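Local atomic coordinates of cycloalternan-forming enzyme (Listeria monocytogenes serovar 1/2a, PDB entry 5F7U), a protein that belongs to glycosyl hydrolase family 31, joining a TIM-barrel domain to several beta-rich domains, among them a family 6 carbohydrate-binding module, and binds glycans. Residues W402-E405 / Y409-N412; L455-V460 / S520-L525; D532-N537 / S568-F573. The protein carries 1 engineered substitution. One frame throughout, in Å; residues are numbered along the deposited sequence.

Contact 1. Residues W402-E405 / Y409-N412; sequences WSDE and YIWN. With GLC (alpha-D-glucopyranose), chain F.
Asp404 N donates to Ile410 O over 2.8 Å, the shorter of two backbone hydrogen bonds between segments 402-405 and 409-412. The same carbonyl oxygen is pressed against the carbons of Ser403, with CA 3.2 Å from Ile410 O. The second bond, Asn412 N to Trp402 O, is 3.0 Å long and nearly straight at 172°. Between them Ser403 and Trp411 form a single beta bridge, and neither segment is a regular strand.

Trp402 has the largest share of the packing. Its CG lies between the backbone N and the carbonyl carbon (chi1 72°), and the six-membered ring is thereby swung across the second segment. Trp402 CE3 stands over the centre of the Trp411 ring, 3.5 Å from Trp411 CD2, in a T-shaped (edge-to-face) pair with planes 64° apart. Ser403 CB lies over one face of the Trp402 indole, whose NE1 bonds to Trp456 O.

Both segments belong to the long loop that follows strand 396-399, the second strand of the family 31 TIM barrel, and leads to helix 439-448. Within this loop the Asp404 carboxylate touches aliphatic carbon across the contact, OD2 lying 3.6 Å from Ile410 CB, while its polar partners come from the intervening turn: Thr407 OG1 for OD2, and the backbone N of Glu406 and of Tyr408 for OD1.

An ST turn, in which Glu405 N donates to Ser403 OG over 3.1 Å, leads into the glycan-binding residue. Both oxygens of Glu405 are used: OE1 accepts from glucose O4 at 2.6 Å, and OE2 accepts from O6 of the same chain F glucose, also at 2.6 Å. Tyr408 OH is a further partner of Glu405 OE1.

Contact 2. Residues L455-V460 / S520-L525; sequences LWQVPV and SQREYL. With GLC (alpha-D-glucopyranose), chain B; GLC (alpha-D-glucopyranose), chain F.
Bends at the second torsion of both side chains, -77° in Gln457 and 98° in Arg522, bring amide and guanidinium together from opposite directions. The contact lies on the outer side of the TIM barrel: Gln457 ends strand 452-457, the third barrel strand, and Arg522 lies near the start of helix 523-527.

Arg522 NE donates to Gln457 OE1 over 2.8 Å. The donor lies in the carbonyl plane of the amide and the oxygen sits at the guanidinium edge, somewhat tilted from its plane, the two flat groups turned 68° apart. Gln457 OE1 has a second partner in Tyr570 OH. On the nitrogen side of the amide, Gln457 NE2 donates to Trp456 O over 2.9 Å and also meets Tyr408 O, so bonds to both OE1 and NE2 fix the flip of the buried amide. Arg522 is held further by Trp518, through a cation-pi contact and a bond from NH2 to the backbone O.

Water 1 adds an indirect link, accepting from Val458 N and from Arg522 NH1, both at 3.1 Å. Apolar contact is slight: Leu455 CD1 meets Leu525 CD2 at 4.2 Å.

Between Leu455 and Gln457, Trp456 extends to the other side of the strand, into the glycan pocket. C5 of the chain F glucose lies over one face of its indole, toward the rim, 3.8 Å from Trp456 CH2, and Trp456 NE1 is 3.6 Å from C6 of the chain B glucose.

Contact 3. Residues D532-N537 / S568-F573; sequences DGFKTN and SSYFDF. Engineered in segment 532-537: Asn537 (natural residue Asp). With GLC (alpha-D-glucopyranose), chain B.
Strand 534-536, the fourth of the family 31 TIM barrel, packs here against helix 555-577, the next long helix in the chain, in the strand-against-helix layering of that fold. The axes of strand 534-536 and of the helical segment 568-573 run antiparallel at 173° and approach to 9.6 Å, and no hydrogen bond crosses between the segments, so the contact rests on side chains.

Tyr570 meets two strand residues, one at the edge of its ring and one over a face. With Phe534 it forms a T-shaped (edge-to-face) pair, Tyr570 CD2 3.5 Å from Phe534 CD2 and the planes 77° apart. Over the face, Thr536 CG2 lies 3.8 Å from the Tyr570 ring centroid and 21° off its normal, a CH-pi contact; its place beside the backbone N, opposite the carbonyl carbon, turns the methyl to the ring. Farther along the helix, Phe573 CD2 comes within 4.3 Å of Phe534 CE2. The polar ends are satisfied beyond the contact, Tyr570 OH by Gln457 OE1 and Trp518 NE1, and Thr536 OG1 by Ser585 OG.

Lys535, between these two strand residues, extends the other way into the glycan pocket, where its NZ makes a salt bridge with Glu400 and a weak 3.4 Å hydrogen bond to O3 of the chain B glucose.

Strands 452-457 and 584-585 flank strand 534-536 in the barrel, and Leu526 of helix 523-527 touches both Phe534 and Phe573.

How the contacts relate
All three contacts are largely buried within the TIM-barrel domain, but they occupy different layers. Contact 1 lies within one loop and combines two backbone bonds with a tryptophan pair, although Asp404 and Asn412 in it are partly exposed. Contacts 2 and 3 lie between barrel strands and outer helical segments, contact 2 mainly polar, contact 3 aromatic. Neighbouring strands 452-457 and 534-536 join these two, whose centres are 8 Å apart, through Gln457 N to Lys535 O at 2.9 Å. Contact 1 meets contact 2 through Tyr409 O and Tyr524 OH, 2.6 Å apart, but does not touch contact 3. Chain F glucose is shared by contacts 1 and 2, chain B glucose by contacts 2 and 3.

Contact 1. Residues W402-E405 / Y409-N412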
loop_
_atom_site.group_PDB
_atom_site.type_symbol
_atom_site.label_atom_id
_atom_site.label_comp_id
_atom_site.label_asym_id
_atom_site.label_seq_id
_atom_site.Cartn_x
_atom_site.Cartn_y
_atom_site.Cartn_z
ATOM N N TRP A 402 -18.682 -19.615 -7.609
ATOM C CA TRP A 402 -18.590 -20.267 -8.915
ATOM C C TRP A 402 -18.536 -21.787 -8.832
ATOM O O TRP A 402 -18.864 -22.475 -9.801
ATOM C CB TRP A 402 -17.356 -19.747 -9.689
ATOM C CG TRP A 402 -16.018 -20.236 -9.141
ATOM C CD1 TRP A 402 -15.237 -19.608 -8.198
ATOM C CD2 TRP A 402 -15.303 -21.424 -9.533
ATOM N NE1 TRP A 402 -14.092 -20.342 -7.971
ATOM C CE2 TRP A 402 -14.115 -21.466 -8.764
ATOM C CE3 TRP A 402 -15.562 -22.474 -10.452
ATOM C CZ2 TRP A 402 -13.171 -22.499 -8.891
ATOM C CZ3 TRP A 402 -14.624 -23.509 -10.571
ATOM C CH2 TRP A 402 -13.436 -23.507 -9.792
ATOM N N SER A 403 -18.072 -22.309 -7.701
ATOM C CA SER A 403 -17.697 -23.711 -7.632
ATOM C C SER A 403 -18.740 -24.584 -6.942
ATOM O O SER A 403 -19.763 -24.099 -6.461
ATOM C CB SER A 403 -16.323 -23.862 -6.940
ATOM O OG SER A 403 -16.464 -23.821 -5.533
ATOM N N ASP A 404 -18.445 -25.879 -6.879
ATOM C CA ASP A 404 -19.243 -26.846 -6.123
ATOM C C ASP A 404 -19.259 -26.611 -4.600
ATOM O O ASP A 404 -19.997 -27.284 -3.878
ATOM C CB ASP A 404 -18.765 -28.281 -6.458
ATOM C CG ASP A 404 -17.310 -28.558 -6.035
ATOM O OD1 ASP A 404 -16.640 -27.683 -5.437
ATOM O OD2 ASP A 404 -16.823 -29.681 -6.295
ATOM N N GLU A 405 -18.429 -25.680 -4.120
ATOM C CA GLU A 405 -18.302 -25.359 -2.674
ATOM C C GLU A 405 -17.872 -26.592 -1.861
ATOM O O GLU A 405 -18.187 -26.711 -0.664
ATOM C CB GLU A 405 -19.618 -24.770 -2.115
ATOM C CG GLU A 405 -20.087 -23.490 -2.822
ATOM C CD GLU A 405 -19.222 -22.281 -2.473
ATOM O OE1 GLU A 405 -18.575 -22.294 -1.407
ATOM O OE2 GLU A 405 -19.194 -21.301 -3.255
ATOM N N TYR A 409 -12.440 -26.676 -7.203
ATOM C CA TYR A 409 -11.878 -26.651 -8.547
ATOM C C TYR A 409 -12.850 -27.139 -9.627
ATOM O O TYR A 409 -12.484 -27.200 -10.803
ATOM C CB TYR A 409 -10.504 -27.349 -8.616
ATOM C CG TYR A 409 -10.519 -28.824 -8.301
ATOM C CD1 TYR A 409 -10.879 -29.752 -9.275
ATOM C CD2 TYR A 409 -10.137 -29.294 -7.035
ATOM C CE1 TYR A 409 -10.903 -31.111 -8.989
ATOM C CE2 TYR A 409 -10.144 -30.657 -6.741
ATOM C CZ TYR A 409 -10.526 -31.555 -7.725
ATOM O OH TYR A 409 -10.531 -32.916 -7.479
ATOM N N ILE A 410 -14.088 -27.443 -9.222
ATOM C CA ILE A 410 -15.138 -27.929 -10.122
ATOM C C ILE A 410 -16.280 -26.913 -10.086
ATOM O O ILE A 410 -16.657 -26.435 -9.010
ATOM C CB ILE A 410 -15.632 -29.331 -9.706
ATOM C CG1 ILE A 410 -14.470 -30.340 -9.779
ATOM C CG2 ILE A 410 -16.831 -29.803 -10.555
ATOM C CD1 ILE A 410 -14.778 -31.710 -9.176
ATOM N N TRP A 411 -16.796 -26.581 -11.272
ATOM C CA TRP A 411 -17.931 -25.672 -11.430
ATOM C C TRP A 411 -19.168 -26.189 -10.721
ATOM O O TRP A 411 -19.466 -27.401 -10.749
ATOM C CB TRP A 411 -18.222 -25.425 -12.921
ATOM C CG TRP A 411 -17.164 -24.583 -13.509
ATOM C CD1 TRP A 411 -15.973 -25.011 -14.045
ATOM C CD2 TRP A 411 -17.139 -23.144 -13.549
ATOM N NE1 TRP A 411 -15.215 -23.911 -14.442
ATOM C CE2 TRP A 411 -15.907 -22.763 -14.147
ATOM C CE3 TRP A 411 -18.050 -22.137 -13.152
ATOM C CZ2 TRP A 411 -15.549 -21.422 -14.344
ATOM C CZ3 TRP A 411 -17.689 -20.794 -13.360
ATOM C CH2 TRP A 411 -16.444 -20.461 -13.954
ATOM N N ASN A 412 -19.907 -25.270 -10.108
ATOM C CA ASN A 412 -21.164 -25.639 -9.459
ATOM C C ASN A 412 -22.106 -26.372 -10.422
ATOM O O ASN A 412 -22.209 -26.014 -11.605
ATOM C CB ASN A 412 -21.862 -24.400 -8.883
ATOM C CG ASN A 412 -22.748 -24.734 -7.708
ATOM O OD1 ASN A 412 -22.786 -25.898 -7.257
ATOM N ND2 ASN A 412 -23.448 -23.718 -7.174
HETATM C C1 GLC F . -17.851 -16.566 0.812
HETATM C C2 GLC F . -18.263 -17.557 1.909
HETATM C C3 GLC F . -17.614 -18.930 1.693
HETATM C C4 GLC F . -17.856 -19.442 0.273
HETATM C C5 GLC F . -17.338 -18.384 -0.713
HETATM C C6 GLC F . -17.436 -18.779 -2.181
HETATM O O2 GLC F . -17.854 -17.068 3.188
HETATM O O3 GLC F . -18.121 -19.873 2.645
HETATM O O4 GLC F . -17.173 -20.689 0.100
HETATM O O5 GLC F . -18.038 -17.142 -0.494
HETATM O O6 GLC F . -18.815 -18.797 -2.563
#

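Contact 2. Residues L455-V460 / S520-L525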
loop_
_atom_site.group_PDB
_atom_site.type_symbol
_atom_site.label_atom_id
_atom_site.label_comp_id
_atom_site.label_asym_id
_atom_site.label_seq_id
_atom_site.Cartn_x
_atom_site.Cartn_y
_atom_site.Cartn_z
ATOM N N LEU A 455 -10.893 -16.413 -10.596
ATOM C CA LEU A 455 -11.747 -17.272 -9.760
ATOM C C LEU A 455 -11.223 -17.365 -8.328
ATOM O O LEU A 455 -10.030 -17.492 -8.094
ATOM C CB LEU A 455 -11.824 -18.691 -10.367
ATOM C CG LEU A 455 -12.387 -18.805 -11.786
ATOM C CD1 LEU A 455 -12.496 -20.290 -12.144
ATOM C CD2 LEU A 455 -13.755 -18.132 -11.899
ATOM N N TRP A 456 -12.147 -17.361 -7.380
ATOM C CA TRP A 456 -11.836 -17.396 -5.942
ATOM C C TRP A 456 -11.285 -18.768 -5.549
ATOM O O TRP A 456 -11.790 -19.814 -6.020
ATOM C CB TRP A 456 -13.134 -17.118 -5.203
ATOM C CG TRP A 456 -13.117 -16.897 -3.703
ATOM C CD1 TRP A 456 -13.003 -15.688 -3.050
ATOM C CD2 TRP A 456 -13.310 -17.893 -2.681
ATOM N NE1 TRP A 456 -13.109 -15.884 -1.683
ATOM C CE2 TRP A 456 -13.303 -17.220 -1.431
ATOM C CE3 TRP A 456 -13.497 -19.284 -2.698
ATOM C CZ2 TRP A 456 -13.465 -17.899 -0.211
ATOM C CZ3 TRP A 456 -13.645 -19.966 -1.463
ATOM C CH2 TRP A 456 -13.629 -19.264 -0.246
ATOM N N GLN A 457 -10.268 -18.747 -4.688
ATOM C CA GLN A 457 -9.613 -19.962 -4.181
ATOM C C GLN A 457 -9.254 -19.820 -2.697
ATOM O O GLN A 457 -9.174 -18.699 -2.174
ATOM C CB GLN A 457 -8.305 -20.223 -4.953
ATOM C CG GLN A 457 -8.489 -20.567 -6.416
ATOM C CD GLN A 457 -8.942 -22.002 -6.605
ATOM O OE1 GLN A 457 -8.122 -22.911 -6.627
ATOM N NE2 GLN A 457 -10.243 -22.212 -6.717
ATOM N N VAL A 458 -9.031 -20.966 -2.063
ATOM C CA VAL A 458 -8.484 -21.082 -0.698
ATOM C C VAL A 458 -7.331 -22.105 -0.692
ATOM O O VAL A 458 -7.244 -22.936 -1.608
ATOM C CB VAL A 458 -9.551 -21.472 0.358
ATOM C CG1 VAL A 458 -10.460 -20.292 0.654
ATOM C CG2 VAL A 458 -10.381 -22.667 -0.097
ATOM N N PRO A 459 -6.466 -22.064 0.342
ATOM C CA PRO A 459 -5.302 -22.970 0.395
ATOM C C PRO A 459 -5.591 -24.272 1.153
ATOM O O PRO A 459 -4.673 -25.026 1.469
ATOM C CB PRO A 459 -4.274 -22.127 1.167
ATOM C CG PRO A 459 -5.121 -21.320 2.126
ATOM C CD PRO A 459 -6.375 -20.983 1.357
ATOM N N VAL A 460 -6.860 -24.499 1.459
ATOM C CA VAL A 460 -7.284 -25.559 2.365
ATOM C C VAL A 460 -8.181 -26.506 1.590
ATOM O O VAL A 460 -8.934 -26.067 0.742
ATOM C CB VAL A 460 -7.997 -24.948 3.611
ATOM C CG1 VAL A 460 -9.262 -24.170 3.226
ATOM C CG2 VAL A 460 -8.285 -25.998 4.678
ATOM N N SER A 520 -2.213 -28.843 -10.443
ATOM C CA SER A 520 -2.637 -29.703 -11.573
ATOM C C SER A 520 -4.170 -29.864 -11.644
ATOM O O SER A 520 -4.742 -30.014 -12.731
ATOM C CB SER A 520 -1.953 -31.083 -11.556
ATOM O OG SER A 520 -2.484 -31.935 -10.548
ATOM N N GLN A 521 -4.825 -29.818 -10.483
ATOM C CA GLN A 521 -6.272 -29.998 -10.395
ATOM C C GLN A 521 -7.010 -28.805 -10.971
ATOM O O GLN A 521 -8.160 -28.922 -11.394
ATOM C CB GLN A 521 -6.708 -30.208 -8.943
ATOM C CG GLN A 521 -6.113 -31.444 -8.282
ATOM C CD GLN A 521 -6.645 -31.627 -6.881
ATOM O OE1 GLN A 521 -6.409 -30.789 -6.010
ATOM N NE2 GLN A 521 -7.376 -32.710 -6.654
ATOM N N ARG A 522 -6.334 -27.659 -10.961
ATOM C CA ARG A 522 -6.858 -26.420 -11.513
ATOM C C ARG A 522 -6.375 -26.115 -12.930
ATOM O O ARG A 522 -6.830 -25.129 -13.514
ATOM C CB ARG A 522 -6.496 -25.221 -10.605
ATOM C CG ARG A 522 -7.354 -25.112 -9.363
ATOM C CD ARG A 522 -6.659 -25.709 -8.160
ATOM N NE ARG A 522 -7.482 -25.586 -6.952
ATOM C CZ ARG A 522 -7.538 -26.497 -5.992
ATOM N NH1 ARG A 522 -8.345 -26.317 -4.939
ATOM N NH2 ARG A 522 -6.813 -27.603 -6.099
ATOM N N GLU A 523 -5.482 -26.945 -13.486
ATOM C CA GLU A 523 -4.895 -26.654 -14.805
ATOM C C GLU A 523 -5.948 -26.364 -15.881
ATOM O O GLU A 523 -5.828 -25.378 -16.621
ATOM C CB GLU A 523 -3.982 -27.797 -15.267
ATOM C CG GLU A 523 -3.131 -27.434 -16.480
ATOM C CD GLU A 523 -2.581 -28.641 -17.227
ATOM O OE1 GLU A 523 -2.185 -29.633 -16.587
ATOM O OE2 GLU A 523 -2.533 -28.614 -18.477
ATOM N N TYR A 524 -6.976 -27.218 -15.968
ATOM C CA TYR A 524 -7.996 -27.086 -17.010
ATOM C C TYR A 524 -8.710 -25.717 -17.007
ATOM O O TYR A 524 -9.178 -25.268 -18.056
ATOM C CB TYR A 524 -9.004 -28.254 -16.949
ATOM C CG TYR A 524 -10.134 -28.042 -15.970
ATOM C CD1 TYR A 524 -9.943 -28.258 -14.595
ATOM C CD2 TYR A 524 -11.407 -27.634 -16.413
ATOM C CE1 TYR A 524 -10.983 -28.054 -13.689
ATOM C CE2 TYR A 524 -12.459 -27.433 -15.507
ATOM C CZ TYR A 524 -12.237 -27.642 -14.154
ATOM O OH TYR A 524 -13.264 -27.443 -13.250
ATOM N N LEU A 525 -8.765 -25.058 -15.840
ATOM C CA LEU A 525 -9.388 -23.736 -15.711
ATOM C C LEU A 525 -8.629 -22.704 -16.523
ATOM O O LEU A 525 -9.221 -21.794 -17.101
ATOM C CB LEU A 525 -9.486 -23.291 -14.235
ATOM C CG LEU A 525 -10.311 -24.221 -13.312
ATOM C CD1 LEU A 525 -10.045 -23.888 -11.848
ATOM C CD2 LEU A 525 -11.810 -24.135 -13.609
HETATM C C1 GLC B . -13.591 -13.659 2.411
HETATM C C2 GLC B . -13.120 -12.461 1.558
HETATM C C3 GLC B . -14.277 -11.742 0.835
HETATM C C4 GLC B . -15.121 -12.753 0.042
HETATM C C5 GLC B . -15.426 -14.008 0.872
HETATM C C6 GLC B . -16.119 -15.106 0.082
HETATM O O2 GLC B . -12.281 -11.597 2.331
HETATM O O3 GLC B . -13.787 -10.738 -0.072
HETATM O O4 GLC B . -16.357 -12.143 -0.374
HETATM O O5 GLC B . -14.267 -14.571 1.521
HETATM O O6 GLC B . -16.495 -16.111 1.044
HETATM C C1 GLC F . -17.851 -16.566 0.812
HETATM C C2 GLC F . -18.263 -17.557 1.909
HETATM C C3 GLC F . -17.614 -18.930 1.693
HETATM C C4 GLC F . -17.856 -19.442 0.273
HETATM C C5 GLC F . -17.338 -18.384 -0.713
HETATM C C6 GLC F . -17.436 -18.779 -2.181
HETATM O O2 GLC F . -17.854 -17.068 3.188
HETATM O O3 GLC F . -18.121 -19.873 2.645
HETATM O O4 GLC F . -17.173 -20.689 0.100
HETATM O O5 GLC F . -18.038 -17.142 -0.494
HETATM O O6 GLC F . -18.815 -18.797 -2.563
HETATM O O HOH W 1 -9.180 -23.732 -3.492
#

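Contact 3. Residues D532-N537 / S568-F573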
loop_
_atom_site.group_PDB
_atom_site.type_symbol
_atom_site.label_atom_id
_atom_site.label_comp_id
_atom_site.label_asym_id
_atom_site.label_seq_id
_atom_site.Cartn_x
_atom_site.Cartn_y
_atom_site.Cartn_z
ATOM N N ASP A 532 -8.129 -15.882 -16.202
ATOM C CA ASP A 532 -7.046 -14.915 -16.194
ATOM C C ASP A 532 -6.424 -14.742 -14.819
ATOM O O ASP A 532 -5.754 -13.747 -14.560
ATOM C CB ASP A 532 -7.577 -13.582 -16.738
ATOM C CG ASP A 532 -8.164 -13.742 -18.122
ATOM O OD1 ASP A 532 -7.370 -13.942 -19.047
ATOM O OD2 ASP A 532 -9.401 -13.749 -18.274
ATOM N N GLY A 533 -6.638 -15.713 -13.933
ATOM C CA GLY A 533 -5.954 -15.695 -12.648
ATOM C C GLY A 533 -6.880 -16.115 -11.527
ATOM O O GLY A 533 -7.983 -16.598 -11.769
ATOM N N PHE A 534 -6.402 -15.937 -10.311
ATOM C CA PHE A 534 -7.121 -16.394 -9.126
ATOM C C PHE A 534 -7.189 -15.316 -8.066
ATOM O O PHE A 534 -6.219 -14.559 -7.859
ATOM C CB PHE A 534 -6.413 -17.596 -8.514
ATOM C CG PHE A 534 -6.341 -18.795 -9.419
ATOM C CD1 PHE A 534 -7.454 -19.601 -9.602
ATOM C CD2 PHE A 534 -5.154 -19.107 -10.104
ATOM C CE1 PHE A 534 -7.392 -20.733 -10.437
ATOM C CE2 PHE A 534 -5.087 -20.221 -10.954
ATOM C CZ PHE A 534 -6.209 -21.041 -11.106
ATOM N N LYS A 535 -8.326 -15.283 -7.379
ATOM C CA LYS A 535 -8.443 -14.511 -6.142
ATOM C C LYS A 535 -8.146 -15.460 -4.994
ATOM O O LYS A 535 -9.026 -16.184 -4.521
ATOM C CB LYS A 535 -9.822 -13.841 -6.008
ATOM C CG LYS A 535 -9.994 -13.039 -4.687
ATOM C CD LYS A 535 -11.347 -12.317 -4.658
ATOM C CE LYS A 535 -11.443 -11.461 -3.387
ATOM N NZ LYS A 535 -12.749 -10.717 -3.292
ATOM N N THR A 536 -6.886 -15.454 -4.578
ATOM C CA THR A 536 -6.395 -16.366 -3.550
ATOM C C THR A 536 -6.609 -15.764 -2.175
ATOM O O THR A 536 -5.822 -14.948 -1.701
ATOM C CB THR A 536 -4.920 -16.733 -3.804
ATOM O OG1 THR A 536 -4.240 -15.610 -4.363
ATOM C CG2 THR A 536 -4.841 -17.882 -4.791
ATOM N N ASN A 537 -7.727 -16.142 -1.578
ATOM C CA ASN A 537 -8.140 -15.658 -0.272
ATOM C C ASN A 537 -7.592 -16.530 0.841
ATOM O O ASN A 537 -7.156 -17.649 0.610
ATOM C CB ASN A 537 -9.665 -15.731 -0.196
ATOM C CG ASN A 537 -10.259 -14.561 0.550
ATOM O OD1 ASN A 537 -9.741 -14.098 1.561
ATOM N ND2 ASN A 537 -11.335 -14.034 -0.001
ATOM N N SER A 568 2.184 -16.887 -3.801
ATOM C CA SER A 568 3.217 -16.945 -4.842
ATOM C C SER A 568 3.105 -18.223 -5.674
ATOM O O SER A 568 3.298 -18.170 -6.898
ATOM C CB SER A 568 4.622 -16.804 -4.250
ATOM O OG SER A 568 4.961 -17.909 -3.424
ATOM N N SER A 569 2.760 -19.349 -5.037
ATOM C CA SER A 569 2.643 -20.621 -5.783
ATOM C C SER A 569 1.578 -20.521 -6.863
ATOM O O SER A 569 1.814 -20.921 -8.018
ATOM C CB SER A 569 2.334 -21.798 -4.862
ATOM O OG SER A 569 3.464 -22.126 -4.072
ATOM N N TYR A 570 0.416 -19.985 -6.488
ATOM C CA TYR A 570 -0.672 -19.804 -7.440
ATOM C C TYR A 570 -0.350 -18.773 -8.514
ATOM O O TYR A 570 -0.707 -18.969 -9.678
ATOM C CB TYR A 570 -1.920 -19.364 -6.719
ATOM C CG TYR A 570 -2.910 -20.437 -6.351
ATOM C CD1 TYR A 570 -2.819 -21.107 -5.127
ATOM C CD2 TYR A 570 -3.997 -20.716 -7.185
ATOM C CE1 TYR A 570 -3.785 -22.047 -4.750
ATOM C CE2 TYR A 570 -4.964 -21.653 -6.824
ATOM C CZ TYR A 570 -4.853 -22.311 -5.598
ATOM O OH TYR A 570 -5.827 -23.217 -5.193
ATOM N N PHE A 571 0.275 -17.658 -8.114
ATOM C CA PHE A 571 0.614 -16.582 -9.050
ATOM C C PHE A 571 1.556 -17.110 -10.141
ATOM O O PHE A 571 1.312 -16.894 -11.334
ATOM C CB PHE A 571 1.279 -15.401 -8.312
ATOM C CG PHE A 571 1.678 -14.249 -9.214
ATOM C CD1 PHE A 571 0.711 -13.400 -9.773
ATOM C CD2 PHE A 571 3.024 -13.997 -9.488
ATOM C CE1 PHE A 571 1.084 -12.337 -10.604
ATOM C CE2 PHE A 571 3.401 -12.950 -10.326
ATOM C CZ PHE A 571 2.434 -12.107 -10.876
ATOM N N ASP A 572 2.614 -17.804 -9.711
ATOM C CA ASP A 572 3.603 -18.380 -10.641
ATOM C C ASP A 572 2.970 -19.438 -11.528
ATOM O O ASP A 572 3.227 -19.488 -12.735
ATOM C CB ASP A 572 4.770 -19.022 -9.886
ATOM C CG ASP A 572 5.619 -18.007 -9.132
ATOM O OD1 ASP A 572 5.430 -16.786 -9.324
ATOM O OD2 ASP A 572 6.471 -18.456 -8.325
ATOM N N PHE A 573 2.138 -20.280 -10.925
ATOM C CA PHE A 573 1.448 -21.330 -11.687
ATOM C C PHE A 573 0.557 -20.750 -12.790
ATOM O O PHE A 573 0.640 -21.182 -13.948
ATOM C CB PHE A 573 0.652 -22.240 -10.754
ATOM C CG PHE A 573 -0.342 -23.120 -11.468
ATOM C CD1 PHE A 573 0.094 -24.129 -12.325
ATOM C CD2 PHE A 573 -1.715 -22.937 -11.269
ATOM C CE1 PHE A 573 -0.832 -24.960 -12.994
ATOM C CE2 PHE A 573 -2.638 -23.761 -11.923
ATOM C CZ PHE A 573 -2.197 -24.758 -12.791
HETATM C C1 GLC B . -13.591 -13.659 2.411
HETATM C C2 GLC B . -13.120 -12.461 1.558
HETATM C C3 GLC B . -14.277 -11.742 0.835
HETATM C C4 GLC B . -15.121 -12.753 0.042
HETATM C C5 GLC B . -15.426 -14.008 0.872
HETATM C C6 GLC B . -16.119 -15.106 0.082
HETATM O O2 GLC B . -12.281 -11.597 2.331
HETATM O O3 GLC B . -13.787 -10.738 -0.072
HETATM O O4 GLC B . -16.357 -12.143 -0.374
HETATM O O5 GLC B . -14.267 -14.571 1.521
HETATM O O6 GLC B . -16.495 -16.111 1.044
#